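Local structure of adenylyltransferase and sulfurtransferase uba4 (Chaetomium thermophilum, 6YUB) at residues D133-R138 with S154-V158; K180-C184 with M272-K276; Q248-Y254 with S266-M272. The protein probably adenylates and then thiolates the C-terminal glycine of a ubiquitin-like sulfur carrier, serving tRNA wobble-uridine thiolation and molybdenum cofactor synthesis, this chain being its adenylyltransferase part. One frame throughout, in Å; residues are numbered along the deposited sequence.

Contact 1 (D133-R138 with S154-V158)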
loop_
_atom_site.group_PDB
_atom_site.type_symbol
_atom_site.label_atom_id
_atom_site.label_comp_id
_atom_site.label_asym_id
_atom_site.label_seq_id
_atom_site.Cartn_x
_atom_site.Cartn_y
_atom_site.Cartn_z
ATOM N N ASP B 133 6.222 16.439 -1.924
ATOM C CA ASP B 133 4.881 16.380 -2.508
ATOM C C ASP B 133 4.587 17.631 -3.334
ATOM O O ASP B 133 3.431 18.040 -3.481
ATOM C CB ASP B 133 3.813 16.191 -1.426
ATOM C CG ASP B 133 2.817 15.102 -1.774
ATOM O OD1 ASP B 133 2.542 14.904 -2.976
ATOM O OD2 ASP B 133 2.310 14.440 -0.842
ATOM N N ASN B 134 5.635 18.245 -3.876
ATOM C CA ASN B 134 5.519 19.443 -4.705
ATOM C C ASN B 134 6.095 19.146 -6.084
ATOM O O ASN B 134 7.301 18.870 -6.197
ATOM C CB ASN B 134 6.255 20.624 -4.054
ATOM C CG ASN B 134 6.105 21.920 -4.844
ATOM O OD1 ASN B 134 6.014 21.913 -6.072
ATOM N ND2 ASN B 134 6.082 23.038 -4.134
ATOM N N PRO B 135 5.298 19.194 -7.154
ATOM C CA PRO B 135 5.847 18.827 -8.474
ATOM C C PRO B 135 7.043 19.666 -8.902
ATOM O O PRO B 135 8.018 19.115 -9.427
ATOM C CB PRO B 135 4.651 19.010 -9.425
ATOM C CG PRO B 135 3.608 19.757 -8.649
ATOM C CD PRO B 135 3.847 19.453 -7.201
ATOM N N ALA B 136 7.001 20.983 -8.694
ATOM C CA ALA B 136 8.124 21.828 -9.089
ATOM C C ALA B 136 9.391 21.439 -8.339
ATOM O O ALA B 136 10.464 21.294 -8.937
ATOM C CB ALA B 136 7.787 23.301 -8.843
ATOM N N THR B 137 9.289 21.274 -7.017
ATOM C CA THR B 137 10.456 20.900 -6.227
ATOM C C THR B 137 11.001 19.542 -6.654
ATOM O O THR B 137 12.215 19.320 -6.613
ATOM C CB THR B 137 10.098 20.887 -4.740
ATOM O OG1 THR B 137 9.245 21.996 -4.439
ATOM C CG2 THR B 137 11.351 20.984 -3.889
ATOM N N ARG B 138 10.123 18.626 -7.072
ATOM C CA ARG B 138 10.576 17.320 -7.538
ATOM C C ARG B 138 11.587 17.460 -8.671
ATOM O O ARG B 138 12.624 16.785 -8.681
ATOM C CB ARG B 138 9.385 16.476 -7.989
ATOM C CG ARG B 138 8.754 15.670 -6.865
ATOM C CD ARG B 138 8.055 14.418 -7.380
ATOM N NE ARG B 138 6.780 14.709 -8.031
ATOM C CZ ARG B 138 5.685 15.102 -7.384
ATOM N NH1 ARG B 138 5.712 15.267 -6.068
ATOM N NH2 ARG B 138 4.565 15.338 -8.054
ATOM N N SER B 154 12.029 9.139 -4.714
ATOM C CA SER B 154 11.006 10.170 -4.813
ATOM C C SER B 154 9.616 9.550 -4.770
ATOM O O SER B 154 9.356 8.534 -5.423
ATOM C CB SER B 154 11.183 10.983 -6.107
ATOM O OG SER B 154 10.019 11.733 -6.401
ATOM N N ALA B 155 8.729 10.171 -3.996
ATOM C CA ALA B 155 7.341 9.747 -3.876
ATOM C C ALA B 155 6.441 10.971 -3.983
ATOM O O ALA B 155 6.890 12.109 -3.839
ATOM C CB ALA B 155 7.085 9.014 -2.553
ATOM N N ALA B 156 5.156 10.728 -4.228
ATOM C CA ALA B 156 4.235 11.827 -4.463
ATOM C C ALA B 156 2.801 11.373 -4.260
ATOM O O ALA B 156 2.495 10.180 -4.271
ATOM C CB ALA B 156 4.406 12.401 -5.880
ATOM N N SER B 157 1.927 12.357 -4.061
ATOM C CA SER B 157 0.484 12.172 -4.123
ATOM C C SER B 157 -0.011 12.743 -5.446
ATOM O O SER B 157 0.367 13.857 -5.825
ATOM C CB SER B 157 -0.217 12.866 -2.955
ATOM O OG SER B 157 0.171 12.307 -1.714
ATOM N N VAL B 158 -0.845 11.982 -6.150
ATOM C CA VAL B 158 -1.392 12.409 -7.434
ATOM C C VAL B 158 -2.818 11.883 -7.529
ATOM O O VAL B 158 -3.028 10.667 -7.621
ATOM C CB VAL B 158 -0.557 11.916 -8.625
ATOM C CG1 VAL B 158 -1.177 12.377 -9.935
ATOM C CG2 VAL B 158 0.880 12.406 -8.507
HETATM O O HOH W 1 2.570 15.533 -5.474
HETATM O O HOH W 2 7.489 14.634 -3.255
HETATM O O HOH W 3 1.281 16.426 -7.810
#
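Arg-138, in the first turn of helix 135-148, and Asp-133, in the loop just before it, both reach strand 152-158, within the beta-alpha-beta unit that this helix and strand form with strand 127-130. The arginine lays its guanidinium over the methyl of Ala-156, with Ala-156 CB 3.2 Å from Arg-138 NH1, while the opposite face is covered near its rim by Asn-134 O and Pro-135 CA. A bend at chi3 (-75°) turns the planar group between these two surfaces, and NE is held from outside by the hydroxyl of Tyr-185. Farther back along the arginine side chain, CD rests 3.5 Å from Ser-154 OG, itself hydrogen-bonded to Asp-130 OD2. Both carboxylate oxygens of Asp-133 face Ser-157, which is poorly ordered: OD1 takes the backbone N at 2.8 Å, 27° out of the carboxylate plane, and OD2 receives OG at 3.1 Å through its syn lone pair. One water accepts from Arg-138 NH1 at 3.2 Å and lies within reach of Asp-133 OD1 and Ser-157 O; a second joins Asp-133 N to Ala-155 O. Asp-133 and Asn-134 are predicted to bind ATP. Direct bonds and water together would orient the aspartate at that predicted site.

Contact 2 (K180-C184 with M272-K276). With ZN (zinc ion), chain E.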
loop_
_atom_site.group_PDB
_atom_site.type_symbol
_atom_site.label_atom_id
_atom_site.label_comp_id
_atom_site.label_asym_id
_atom_site.label_seq_id
_atom_site.Cartn_x
_atom_site.Cartn_y
_atom_site.Cartn_z
ATOM N N LYS B 180 24.767 1.735 -20.090
ATOM C CA LYS B 180 23.476 1.688 -19.416
ATOM C C LYS B 180 23.516 2.565 -18.167
ATOM O O LYS B 180 24.462 2.499 -17.377
ATOM C CB LYS B 180 23.117 0.252 -19.046
ATOM C CG LYS B 180 22.807 -0.644 -20.235
ATOM C CD LYS B 180 21.835 -1.750 -19.835
ATOM C CE LYS B 180 21.990 -2.980 -20.715
ATOM N NZ LYS B 180 23.246 -3.719 -20.401
ATOM N N ALA B 181 22.489 3.393 -17.993
ATOM C CA ALA B 181 22.445 4.319 -16.875
ATOM C C ALA B 181 21.004 4.491 -16.420
ATOM O O ALA B 181 20.071 4.411 -17.225
ATOM C CB ALA B 181 23.048 5.681 -17.247
ATOM N N ALA B 182 20.837 4.739 -15.119
ATOM C CA ALA B 182 19.511 4.920 -14.559
ATOM C C ALA B 182 18.930 6.265 -14.991
ATOM O O ALA B 182 19.669 7.222 -15.256
ATOM C CB ALA B 182 19.565 4.841 -13.035
ATOM N N PRO B 183 17.608 6.371 -15.063
ATOM C CA PRO B 183 16.993 7.634 -15.479
ATOM C C PRO B 183 16.950 8.650 -14.351
ATOM O O PRO B 183 17.116 8.330 -13.171
ATOM C CB PRO B 183 15.575 7.213 -15.881
ATOM C CG PRO B 183 15.279 6.054 -14.976
ATOM C CD PRO B 183 16.602 5.331 -14.772
ATOM N N CYS B 184 16.727 9.905 -14.745
ATOM C CA CYS B 184 16.371 10.956 -13.808
ATOM C C CYS B 184 14.861 11.196 -13.900
ATOM O O CYS B 184 14.154 10.562 -14.693
ATOM C CB CYS B 184 17.163 12.231 -14.097
ATOM S SG CYS B 184 16.325 13.378 -15.176
ATOM N N MET B 272 10.141 1.523 -16.170
ATOM C CA MET B 272 10.614 2.736 -16.814
ATOM C C MET B 272 11.824 2.432 -17.689
ATOM O O MET B 272 12.525 1.436 -17.501
ATOM C CB MET B 272 10.988 3.794 -15.771
ATOM C CG MET B 272 9.820 4.321 -14.961
ATOM S SD MET B 272 8.694 5.356 -15.914
ATOM C CE MET B 272 7.292 4.255 -16.080
ATOM N N GLY B 273 12.062 3.316 -18.654
ATOM C CA GLY B 273 13.261 3.233 -19.453
ATOM C C GLY B 273 14.465 3.786 -18.721
ATOM O O GLY B 273 14.360 4.417 -17.669
ATOM N N GLY B 274 15.637 3.533 -19.292
ATOM C CA GLY B 274 16.871 4.064 -18.760
ATOM C C GLY B 274 17.037 5.534 -19.090
ATOM O O GLY B 274 16.126 6.207 -19.577
ATOM N N ARG B 275 18.238 6.039 -18.812
ATOM C CA ARG B 275 18.562 7.423 -19.127
ATOM C C ARG B 275 18.309 7.707 -20.603
ATOM O O ARG B 275 18.736 6.951 -21.476
ATOM C CB ARG B 275 20.025 7.709 -18.776
ATOM C CG ARG B 275 20.588 8.970 -19.418
ATOM C CD ARG B 275 21.986 9.270 -18.899
ATOM N NE ARG B 275 21.964 9.672 -17.494
ATOM C CZ ARG B 275 23.050 9.893 -16.761
ATOM N NH1 ARG B 275 24.256 9.746 -17.290
ATOM N NH2 ARG B 275 22.929 10.257 -15.491
ATOM N N LYS B 276 17.600 8.798 -20.872
ATOM C CA LYS B 276 17.361 9.224 -22.244
ATOM C C LYS B 276 18.552 10.016 -22.765
ATOM O O LYS B 276 19.120 10.856 -22.060
ATOM C CB LYS B 276 16.087 10.067 -22.336
ATOM C CG LYS B 276 14.804 9.241 -22.366
ATOM C CD LYS B 276 13.578 10.108 -22.639
ATOM C CE LYS B 276 13.587 10.684 -24.053
ATOM N NZ LYS B 276 13.151 12.112 -24.068
HETATM ZN ZN ZN E . 17.051 12.592 -17.216
HETATM O O HOH W 4 19.783 9.906 -14.848
#
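The edge of the four-cysteine zinc site is built here, where the loop entering the first CxxC pair, 180-184, meets the loop 272-276 that leads toward the second. Cys-184 is a ligand of the zinc ion; in the conformer described, its SG lies 2.3 Å from the metal, and Cys-187, Cys-279 and Cys-282 complete the site. The two loops are tied by one backbone bond, from Arg-275 N to Ala-181 O at 2.9 Å, nearly straight at 169°; its donor stands above the carbonyl plane. Around it Pro-183 sets CG 3.3 Å from Gly-273 O, and the methyl of Ala-181 lies against Arg-275 CB at 3.9 Å. Arg-275 crosses the 180-184 loop at a steep angle with CG anti to the backbone N (chi1 163°), then bends at chi3 (-69°), which carries the guanidinium over the Ala-181 methyl, so that CB of the alanine covers one face near the rim. The carbonyls of Thr-172, Pro-173 and Val-176 accept from its terminal nitrogens, tying a further loop to the same side chain. A water in the guanidinium plane links the two segments once more, accepting from Arg-275 NH2 at 3.2 Å and donating to Ala-182 O at 2.7 Å.

Contact 3 (Q248-Y254 with S266-M272)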
loop_
_atom_site.group_PDB
_atom_site.type_symbol
_atom_site.label_atom_id
_atom_site.label_comp_id
_atom_site.label_asym_id
_atom_site.label_seq_id
_atom_site.Cartn_x
_atom_site.Cartn_y
_atom_site.Cartn_z
ATOM N N GLN B 248 16.713 0.277 -15.130
ATOM C CA GLN B 248 15.344 0.457 -15.615
ATOM C C GLN B 248 14.426 0.268 -14.416
ATOM O O GLN B 248 13.949 -0.847 -14.157
ATOM C CB GLN B 248 15.013 -0.522 -16.738
ATOM C CG GLN B 248 15.685 -0.186 -18.054
ATOM C CD GLN B 248 15.186 -1.043 -19.205
ATOM O OE1 GLN B 248 14.022 -0.957 -19.600
ATOM N NE2 GLN B 248 16.065 -1.880 -19.742
ATOM N N PRO B 249 14.158 1.323 -13.651
ATOM C CA PRO B 249 13.407 1.166 -12.403
ATOM C C PRO B 249 11.910 1.040 -12.655
ATOM O O PRO B 249 11.403 1.299 -13.745
ATOM C CB PRO B 249 13.734 2.451 -11.630
ATOM C CG PRO B 249 13.947 3.479 -12.720
ATOM C CD PRO B 249 14.557 2.728 -13.893
ATOM N N THR B 250 11.207 0.638 -11.604
ATOM C CA THR B 250 9.761 0.492 -11.631
ATOM C C THR B 250 9.104 1.745 -11.071
ATOM O O THR B 250 9.551 2.293 -10.058
ATOM C CB THR B 250 9.325 -0.729 -10.817
ATOM O OG1 THR B 250 9.847 -1.922 -11.417
ATOM C CG2 THR B 250 7.810 -0.818 -10.743
ATOM N N LEU B 251 8.046 2.195 -11.734
ATOM C CA LEU B 251 7.193 3.256 -11.204
ATOM C C LEU B 251 6.028 2.597 -10.475
ATOM O O LEU B 251 5.135 2.025 -11.110
ATOM C CB LEU B 251 6.693 4.173 -12.316
ATOM C CG LEU B 251 5.649 5.201 -11.880
ATOM C CD1 LEU B 251 6.209 6.131 -10.801
ATOM C CD2 LEU B 251 5.148 6.004 -13.071
ATOM N N LEU B 252 6.039 2.663 -9.148
ATOM C CA LEU B 252 4.972 2.084 -8.341
ATOM C C LEU B 252 3.832 3.087 -8.228
ATOM O O LEU B 252 4.054 4.250 -7.870
ATOM C CB LEU B 252 5.483 1.702 -6.954
ATOM C CG LEU B 252 4.488 0.940 -6.075
ATOM C CD1 LEU B 252 4.228 -0.445 -6.644
ATOM C CD2 LEU B 252 4.986 0.851 -4.643
ATOM N N ILE B 253 2.617 2.638 -8.531
ATOM C CA ILE B 253 1.423 3.470 -8.443
ATOM C C ILE B 253 0.396 2.719 -7.610
ATOM O O ILE B 253 -0.046 1.630 -7.998
ATOM C CB ILE B 253 0.849 3.814 -9.829
ATOM C CG1 ILE B 253 1.907 4.526 -10.677
ATOM C CG2 ILE B 253 -0.404 4.673 -9.689
ATOM C CD1 ILE B 253 1.431 4.932 -12.052
ATOM N N TYR B 254 0.015 3.294 -6.475
ATOM C CA TYR B 254 -1.004 2.721 -5.606
ATOM C C TYR B 254 -2.259 3.579 -5.685
ATOM O O TYR B 254 -2.232 4.756 -5.313
ATOM C CB TYR B 254 -0.511 2.622 -4.165
ATOM C CG TYR B 254 -1.588 2.167 -3.208
ATOM C CD1 TYR B 254 -2.343 1.031 -3.477
ATOM C CD2 TYR B 254 -1.856 2.872 -2.045
ATOM C CE1 TYR B 254 -3.333 0.612 -2.616
ATOM C CE2 TYR B 254 -2.845 2.459 -1.172
ATOM C CZ TYR B 254 -3.578 1.330 -1.460
ATOM O OH TYR B 254 -4.565 0.913 -0.604
ATOM N N SER B 266 -4.813 -2.523 -7.829
ATOM C CA SER B 266 -4.654 -1.274 -7.095
ATOM C C SER B 266 -3.196 -0.836 -7.092
ATOM O O SER B 266 -2.909 0.365 -7.122
ATOM C CB SER B 266 -5.168 -1.435 -5.665
ATOM O OG SER B 266 -6.549 -1.751 -5.660
ATOM N N PHE B 267 -2.272 -1.793 -7.064
ATOM C CA PHE B 267 -0.849 -1.532 -7.236
ATOM C C PHE B 267 -0.471 -1.809 -8.690
ATOM O O PHE B 267 -0.681 -2.919 -9.185
ATOM C CB PHE B 267 -0.012 -2.409 -6.304
ATOM C CG PHE B 267 -0.058 -1.991 -4.867
ATOM C CD1 PHE B 267 0.836 -1.052 -4.380
ATOM C CD2 PHE B 267 -0.985 -2.538 -4.000
ATOM C CE1 PHE B 267 0.805 -0.664 -3.052
ATOM C CE2 PHE B 267 -1.025 -2.153 -2.670
ATOM C CZ PHE B 267 -0.128 -1.218 -2.197
ATOM N N ARG B 268 0.073 -0.804 -9.367
ATOM C CA ARG B 268 0.597 -0.958 -10.718
ATOM C C ARG B 268 2.101 -0.715 -10.689
ATOM O O ARG B 268 2.561 0.300 -10.151
ATOM C CB ARG B 268 -0.072 0.011 -11.697
ATOM C CG ARG B 268 -1.541 -0.266 -11.969
ATOM C CD ARG B 268 -1.764 -1.652 -12.564
ATOM N NE ARG B 268 -0.955 -1.901 -13.752
ATOM C CZ ARG B 268 -1.245 -1.449 -14.969
ATOM N NH1 ARG B 268 -2.322 -0.699 -15.168
ATOM N NH2 ARG B 268 -0.449 -1.738 -15.990
ATOM N N ALA B 269 2.857 -1.646 -11.249
ATOM C CA ALA B 269 4.310 -1.547 -11.368
ATOM C C ALA B 269 4.638 -1.345 -12.845
ATOM O O ALA B 269 4.612 -2.296 -13.631
ATOM C CB ALA B 269 4.989 -2.795 -10.811
ATOM N N LEU B 270 4.936 -0.105 -13.218
ATOM C CA LEU B 270 5.258 0.246 -14.595
ATOM C C LEU B 270 6.773 0.319 -14.738
ATOM O O LEU B 270 7.425 1.094 -14.034
ATOM C CB LEU B 270 4.616 1.579 -14.975
ATOM C CG LEU B 270 3.104 1.661 -14.757
ATOM C CD1 LEU B 270 2.586 3.050 -15.070
ATOM C CD2 LEU B 270 2.383 0.612 -15.600
ATOM N N LYS B 271 7.330 -0.485 -15.640
ATOM C CA LYS B 271 8.769 -0.450 -15.861
ATOM C C LYS B 271 9.137 0.801 -16.652
ATOM O O LYS B 271 8.522 1.107 -17.677
ATOM C CB LYS B 271 9.240 -1.698 -16.601
ATOM C CG LYS B 271 10.759 -1.794 -16.698
ATOM C CD LYS B 271 11.214 -3.134 -17.257
ATOM C CE LYS B 271 12.701 -3.353 -17.006
ATOM N NZ LYS B 271 13.122 -4.759 -17.276
ATOM N N MET B 272 10.141 1.523 -16.170
ATOM C CA MET B 272 10.614 2.736 -16.814
ATOM C C MET B 272 11.824 2.432 -17.689
ATOM O O MET B 272 12.525 1.436 -17.501
ATOM C CB MET B 272 10.988 3.794 -15.771
ATOM C CG MET B 272 9.820 4.321 -14.961
ATOM S SD MET B 272 8.694 5.356 -15.914
ATOM C CE MET B 272 7.292 4.255 -16.080
#
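Tyr-254 swings CG anti to its own N (chi1 174°), whereas Phe-267 keeps CG beside its N (chi1 -74°), and this difference brings the rings of a non-hydrogen-bonded pair into an offset stack. The ring centroids are 4.3 Å apart with planes 18° from parallel, and Tyr-254 CD1 lies over the centre of the phenylalanine ring, 3.4 Å from CZ. Leu-252 CD1 meets the same ring at its edge, 4.1 Å from Phe-267 CD1. Farther along this face, Thr-250 CG2 is pressed tightly against Ala-269 CB at 3.4 Å. On the other face, Ile-253 CD1 touches Leu-270 CD1 at 3.7 Å, and Met-272, bent at chi2 and chi3, folds CE back onto Leu-251 CB. The strands form an antiparallel beta hairpin whose backbone bonds pair Leu-251 with Leu-270 and Ile-253 with Arg-268 in both directions. Met-272 N extends the pairing beyond the strands with a bond to Pro-249 O at 2.7 Å. Strand 267-271 is the outermost strand of the sheet within this chain, and a chain of another protein stacks an aromatic ring on Phe-267 and offers an acidic partner to Arg-268. On its inner side strand 250-255 pairs with strand 161-167, through Leu-252 with Leu-164 and Tyr-254 with Gly-162.

In the fold
Contacts 1 and 3 reach the same mixed sheet, contact 1 at the last of its parallel strands, beside the predicted nucleotide site, and contact 3 at the antiparallel margin, their centres 16 Å apart. Contact 1 is buried and polar, relying on a carboxylate, a guanidinium and water. Contact 3 is partly buried, with strand pairing and apolar or aromatic side chains, and meets another protein chain. Contact 2, about 19 Å from contact 1 between centres, is partly buried and joins two loops by one backbone bond and an arginine beside the zinc site. It encloses contact 3 along the chain and shares Met-272 with it; Pro-183 CD packs 3.4 Å from Pro-249 CD, joining the hairpin's end to the metal-binding loops.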